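C alpha-dehydrogenase (Sphingobium sp. SYK-6, PDB 4YAC) binds NADH as a short-chain dehydrogenase/reductase and probably catalyses NAD-dependent oxidation of an alcohol to a ketone in lignin aryl ether breakdown. Local coordinates at residues 79-91 against 129-142. Numbering follows the deposited sequence.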
loop_
_atom_site.group_PDB
_atom_site.type_symbol
_atom_site.label_atom_id
_atom_site.label_comp_id
_atom_site.label_asym_id
_atom_site.label_seq_id
_atom_site.Cartn_x
_atom_site.Cartn_y
_atom_site.Cartn_z
ATOM N N GLU A 79 -29.889 4.652 -6.311
ATOM C CA GLU A 79 -30.741 3.601 -6.858
ATOM C C GLU A 79 -32.178 4.077 -7.052
ATOM O O GLU A 79 -32.853 3.671 -8.003
ATOM C CB GLU A 79 -30.712 2.372 -5.947
ATOM C CG GLU A 79 -29.341 1.720 -5.861
ATOM C CD GLU A 79 -29.275 0.589 -4.853
ATOM O OE1 GLU A 79 -30.242 0.410 -4.081
ATOM O OE2 GLU A 79 -28.251 -0.124 -4.835
ATOM N N GLN A 80 -32.648 4.934 -6.153
ATOM C CA GLN A 80 -34.004 5.463 -6.250
ATOM C C GLN A 80 -34.119 6.462 -7.389
ATOM O O GLN A 80 -35.134 6.513 -8.082
ATOM C CB GLN A 80 -34.425 6.129 -4.938
ATOM C CG GLN A 80 -34.747 5.157 -3.812
ATOM C CD GLN A 80 -35.774 4.115 -4.216
ATOM O OE1 GLN A 80 -36.795 4.436 -4.824
ATOM N NE2 GLN A 80 -35.499 2.858 -3.891
ATOM N N VAL A 81 -33.071 7.251 -7.582
ATOM C CA VAL A 81 -33.101 8.326 -8.566
ATOM C C VAL A 81 -32.845 7.807 -9.982
ATOM O O VAL A 81 -33.550 8.187 -10.923
ATOM C CB VAL A 81 -32.073 9.416 -8.203
ATOM C CG1 VAL A 81 -31.924 10.434 -9.329
ATOM C CG2 VAL A 81 -32.490 10.110 -6.912
ATOM N N PHE A 82 -31.845 6.939 -10.130
ATOM C CA PHE A 82 -31.460 6.413 -11.441
ATOM C C PHE A 82 -31.633 4.902 -11.523
ATOM O O PHE A 82 -32.346 4.397 -12.386
ATOM C CB PHE A 82 -30.003 6.765 -11.759
ATOM C CG PHE A 82 -29.756 8.226 -12.036
ATOM C CD1 PHE A 82 -30.693 9.006 -12.696
ATOM C CD2 PHE A 82 -28.561 8.812 -11.652
ATOM C CE1 PHE A 82 -30.447 10.341 -12.953
ATOM C CE2 PHE A 82 -28.309 10.144 -11.906
ATOM C CZ PHE A 82 -29.247 10.911 -12.554
ATOM N N GLY A 83 -30.959 4.184 -10.633
ATOM C CA GLY A 83 -30.979 2.731 -10.646
ATOM C C GLY A 83 -29.686 2.198 -10.066
ATOM O O GLY A 83 -28.862 2.981 -9.591
ATOM N N PRO A 84 -29.489 0.868 -10.101
ATOM C CA PRO A 84 -28.285 0.292 -9.485
ATOM C C PRO A 84 -27.000 0.823 -10.107
ATOM O O PRO A 84 -26.954 1.053 -11.315
ATOM C CB PRO A 84 -28.434 -1.212 -9.746
ATOM C CG PRO A 84 -29.883 -1.419 -10.062
ATOM C CD PRO A 84 -30.329 -0.162 -10.735
ATOM N N VAL A 85 -25.971 1.016 -9.288
ATOM C CA VAL A 85 -24.700 1.528 -9.775
ATOM C C VAL A 85 -24.013 0.502 -10.663
ATOM O O VAL A 85 -23.824 -0.652 -10.266
ATOM C CB VAL A 85 -23.762 1.906 -8.612
ATOM C CG1 VAL A 85 -22.418 2.401 -9.142
ATOM C CG2 VAL A 85 -24.409 2.966 -7.740
ATOM N N ASP A 86 -23.641 0.930 -11.865
ATOM C CA ASP A 86 -22.916 0.078 -12.799
ATOM C C ASP A 86 -21.414 0.342 -12.714
ATOM O O ASP A 86 -20.611 -0.582 -12.813
ATOM C CB ASP A 86 -23.399 0.308 -14.228
ATOM C CG ASP A 86 -24.840 -0.122 -14.434
ATOM O OD1 ASP A 86 -25.105 -1.342 -14.395
ATOM O OD2 ASP A 86 -25.700 0.761 -14.649
ATOM N N LEU A 87 -21.058 1.611 -12.547
ATOM C CA LEU A 87 -19.665 2.042 -12.498
ATOM C C LEU A 87 -19.424 2.851 -11.237
ATOM O O LEU A 87 -20.073 3.871 -11.018
ATOM C CB LEU A 87 -19.314 2.871 -13.738
ATOM C CG LEU A 87 -17.962 3.598 -13.762
ATOM C CD1 LEU A 87 -16.810 2.613 -13.666
ATOM C CD2 LEU A 87 -17.847 4.425 -15.033
ATOM N N LEU A 88 -18.501 2.384 -10.403
ATOM C CA LEU A 88 -18.100 3.115 -9.206
ATOM C C LEU A 88 -16.718 3.719 -9.419
ATOM O O LEU A 88 -15.764 2.999 -9.714
ATOM C CB LEU A 88 -18.094 2.196 -7.985
ATOM C CG LEU A 88 -17.501 2.802 -6.707
ATOM C CD1 LEU A 88 -18.361 3.948 -6.206
ATOM C CD2 LEU A 88 -17.332 1.738 -5.632
ATOM N N CYS A 89 -16.621 5.039 -9.271
ATOM C CA CYS A 89 -15.358 5.746 -9.436
ATOM C C CYS A 89 -14.919 6.282 -8.084
ATOM O O CYS A 89 -15.422 7.308 -7.621
ATOM C CB CYS A 89 -15.483 6.889 -10.451
ATOM S SG CYS A 89 -15.940 6.372 -12.117
ATOM N N ASN A 90 -13.998 5.568 -7.445
ATOM C CA ASN A 90 -13.434 5.996 -6.172
ATOM C C ASN A 90 -12.283 6.960 -6.424
ATOM O O ASN A 90 -11.134 6.538 -6.546
ATOM C CB ASN A 90 -12.945 4.793 -5.362
ATOM C CG ASN A 90 -14.010 3.732 -5.175
ATOM O OD1 ASN A 90 -14.868 3.840 -4.301
ATOM N ND2 ASN A 90 -13.945 2.685 -5.986
ATOM N N THR A 91 -12.589 8.253 -6.499
ATOM C CA THR A 91 -11.622 9.232 -6.983
ATOM C C THR A 91 -11.320 10.335 -5.971
ATOM O O THR A 91 -10.258 10.954 -6.034
ATOM C CB THR A 91 -12.123 9.837 -8.312
ATOM O OG1 THR A 91 -12.284 8.774 -9.257
ATOM C CG2 THR A 91 -11.146 10.859 -8.884
ATOM N N ARG A 129 -23.570 -5.202 -3.806
ATOM C CA ARG A 129 -24.827 -4.986 -4.513
ATOM C C ARG A 129 -24.687 -5.400 -5.974
ATOM O O ARG A 129 -25.606 -5.980 -6.555
ATOM C CB ARG A 129 -25.257 -3.522 -4.417
ATOM C CG ARG A 129 -25.359 -2.995 -2.996
ATOM C CD ARG A 129 -25.916 -1.581 -2.981
ATOM N NE ARG A 129 -25.886 -0.982 -1.650
ATOM C CZ ARG A 129 -26.743 -0.060 -1.217
ATOM N NH1 ARG A 129 -27.725 0.373 -2.000
ATOM N NH2 ARG A 129 -26.626 0.424 0.010
ATOM N N MET A 130 -23.532 -5.103 -6.564
ATOM C CA MET A 130 -23.250 -5.515 -7.934
ATOM C C MET A 130 -23.326 -7.030 -8.074
ATOM O O MET A 130 -23.957 -7.545 -8.995
ATOM C CB MET A 130 -21.869 -5.036 -8.371
ATOM C CG MET A 130 -21.778 -3.560 -8.694
ATOM S SD MET A 130 -20.067 -3.081 -8.988
ATOM C CE MET A 130 -20.268 -1.405 -9.579
ATOM N N ILE A 131 -22.667 -7.735 -7.159
ATOM C CA ILE A 131 -22.628 -9.193 -7.186
ATOM C C ILE A 131 -24.035 -9.759 -7.040
ATOM O O ILE A 131 -24.440 -10.653 -7.790
ATOM C CB ILE A 131 -21.698 -9.741 -6.068
ATOM C CG1 ILE A 131 -20.244 -9.426 -6.417
ATOM C CG2 ILE A 131 -21.871 -11.247 -5.888
ATOM C CD1 ILE A 131 -19.271 -9.656 -5.294
ATOM N N GLU A 132 -24.782 -9.218 -6.086
ATOM C CA GLU A 132 -26.138 -9.676 -5.799
ATOM C C GLU A 132 -27.059 -9.507 -7.011
ATOM O O GLU A 132 -27.936 -10.342 -7.259
ATOM C CB GLU A 132 -26.687 -8.915 -4.588
ATOM C CG GLU A 132 -28.190 -9.023 -4.370
ATOM C CD GLU A 132 -28.651 -8.250 -3.148
ATOM O OE1 GLU A 132 -27.816 -7.545 -2.539
ATOM O OE2 GLU A 132 -29.845 -8.346 -2.795
ATOM N N ARG A 133 -26.845 -8.434 -7.765
ATOM C CA ARG A 133 -27.680 -8.123 -8.922
ATOM C C ARG A 133 -27.355 -9.033 -10.106
ATOM O O ARG A 133 -28.238 -9.389 -10.890
ATOM C CB ARG A 133 -27.498 -6.654 -9.305
ATOM C CG ARG A 133 -28.236 -6.213 -10.556
ATOM C CD ARG A 133 -27.865 -4.786 -10.897
ATOM N NE ARG A 133 -28.448 -4.344 -12.159
ATOM C CZ ARG A 133 -27.928 -3.398 -12.932
ATOM N NH1 ARG A 133 -26.801 -2.790 -12.583
ATOM N NH2 ARG A 133 -28.532 -3.061 -14.063
ATOM N N GLY A 134 -26.085 -9.396 -10.243
ATOM C CA GLY A 134 -25.679 -10.380 -11.230
ATOM C C GLY A 134 -25.614 -9.870 -12.658
ATOM O O GLY A 134 -25.688 -10.664 -13.595
ATOM N N GLN A 135 -25.470 -8.556 -12.827
ATOM C CA GLN A 135 -25.381 -7.956 -14.159
ATOM C C GLN A 135 -24.008 -7.340 -14.404
ATOM O O GLN A 135 -23.844 -6.500 -15.288
ATOM C CB GLN A 135 -26.459 -6.884 -14.349
ATOM C CG GLN A 135 -27.889 -7.386 -14.215
ATOM C CD GLN A 135 -28.274 -8.380 -15.295
ATOM O OE1 GLN A 135 -27.565 -8.547 -16.287
ATOM N NE2 GLN A 135 -29.407 -9.044 -15.106
ATOM N N GLY A 136 -23.023 -7.757 -13.620
ATOM C CA GLY A 136 -21.679 -7.239 -13.771
ATOM C C GLY A 136 -21.569 -5.811 -13.278
ATOM O O GLY A 136 -22.443 -5.311 -12.569
ATOM N N GLY A 137 -20.485 -5.151 -13.661
ATOM C CA GLY A 137 -20.213 -3.805 -13.201
ATOM C C GLY A 137 -18.763 -3.443 -13.436
ATOM O O GLY A 137 -18.027 -4.171 -14.104
ATOM N N HIS A 138 -18.353 -2.306 -12.891
ATOM C CA HIS A 138 -16.975 -1.872 -13.013
ATOM C C HIS A 138 -16.587 -1.009 -11.829
ATOM O O HIS A 138 -17.392 -0.218 -11.336
ATOM C CB HIS A 138 -16.775 -1.108 -14.317
ATOM C CG HIS A 138 -15.346 -1.023 -14.751
ATOM N ND1 HIS A 138 -14.781 -1.925 -15.629
ATOM C CD2 HIS A 138 -14.366 -0.151 -14.421
ATOM C CE1 HIS A 138 -13.513 -1.607 -15.824
ATOM N NE2 HIS A 138 -13.236 -0.535 -15.105
ATOM N N ILE A 139 -15.353 -1.178 -11.367
ATOM C CA ILE A 139 -14.840 -0.414 -10.240
ATOM C C ILE A 139 -13.545 0.280 -10.634
ATOM O O ILE A 139 -12.581 -0.366 -11.037
ATOM C CB ILE A 139 -14.594 -1.312 -9.011
ATOM C CG1 ILE A 139 -15.901 -1.976 -8.572
ATOM C CG2 ILE A 139 -14.024 -0.496 -7.852
ATOM C CD1 ILE A 139 -15.713 -3.132 -7.614
ATOM N N LEU A 140 -13.546 1.603 -10.520
ATOM C CA LEU A 140 -12.352 2.411 -10.726
ATOM C C LEU A 140 -11.850 2.905 -9.392
ATOM O O LEU A 140 -12.625 3.401 -8.572
ATOM C CB LEU A 140 -12.635 3.604 -11.645
ATOM C CG LEU A 140 -11.555 4.696 -11.724
ATOM C CD1 LEU A 140 -10.339 4.218 -12.506
ATOM C CD2 LEU A 140 -12.121 5.976 -12.325
ATOM N N ILE A 141 -10.548 2.755 -9.182
ATOM C CA ILE A 141 -9.864 3.366 -8.057
ATOM C C ILE A 141 -8.836 4.327 -8.627
ATOM O O ILE A 141 -8.008 3.942 -9.459
ATOM C CB ILE A 141 -9.193 2.316 -7.147
ATOM C CG1 ILE A 141 -10.260 1.568 -6.349
ATOM C CG2 ILE A 141 -8.207 2.981 -6.178
ATOM C CD1 ILE A 141 -9.745 0.328 -5.636
ATOM N N THR A 142 -8.918 5.586 -8.204
ATOM C CA THR A 142 -7.932 6.593 -8.581
ATOM C C THR A 142 -6.920 6.728 -7.463
ATOM O O THR A 142 -7.225 7.258 -6.395
ATOM C CB THR A 142 -8.579 7.960 -8.866
ATOM O OG1 THR A 142 -9.603 7.808 -9.861
ATOM C CG2 THR A 142 -7.543 8.966 -9.359
HETATM O O HOH W 1 -24.927 -3.133 -10.664
HETATM O O HOH W 2 -23.473 -3.294 -14.786
HETATM O O HOH W 3 -27.189 -1.843 -15.990
#
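Asn90 grips Leu140 twice: its backbone N and its side-chain ND2 (3.0 Å) reach Leu140 O from opposite faces of the carbonyl plane. With CG beside the backbone N (chi1 -54°), the amide bends back to that oxygen, and ND2 also lies 3.7 Å from Ile139 CG2. This is the tight part, where strands 87-90 and 137-142 run parallel, their segment axes 10° apart; Leu140 N gives Leu88 O a nearly straight bond of 2.7 Å. Beyond it, Thr142 OG1 donates to Thr91 OG1, which also bonds Gln22. At the other end Met130 CE rests 3.4 Å from Asp86 O.

The polar side is looser and watered. Arg133 NH1 meets Asp86 OD1 at 2.9 Å from above the carboxylate plane, while Pro84 CG and Gln135 CB lie over opposite guanidinium faces, offset toward the rim; waters bridge Arg133 to Val85 O and Asp86 OD1. Arg129 NH1 reaches Glu79 OE2 (2.9 Å) and Asp76; an alanine here would probably leave both carboxylates without this cationic mate. Strand 87-90 is the middle strand of the Rossmann-fold sheet and 137-142 its neighbour, the pair flanked by 8-12 and 180-185, with helix 17-28 over Cys89 and Leu140, and helix 68-81 against Leu88 and Asn90.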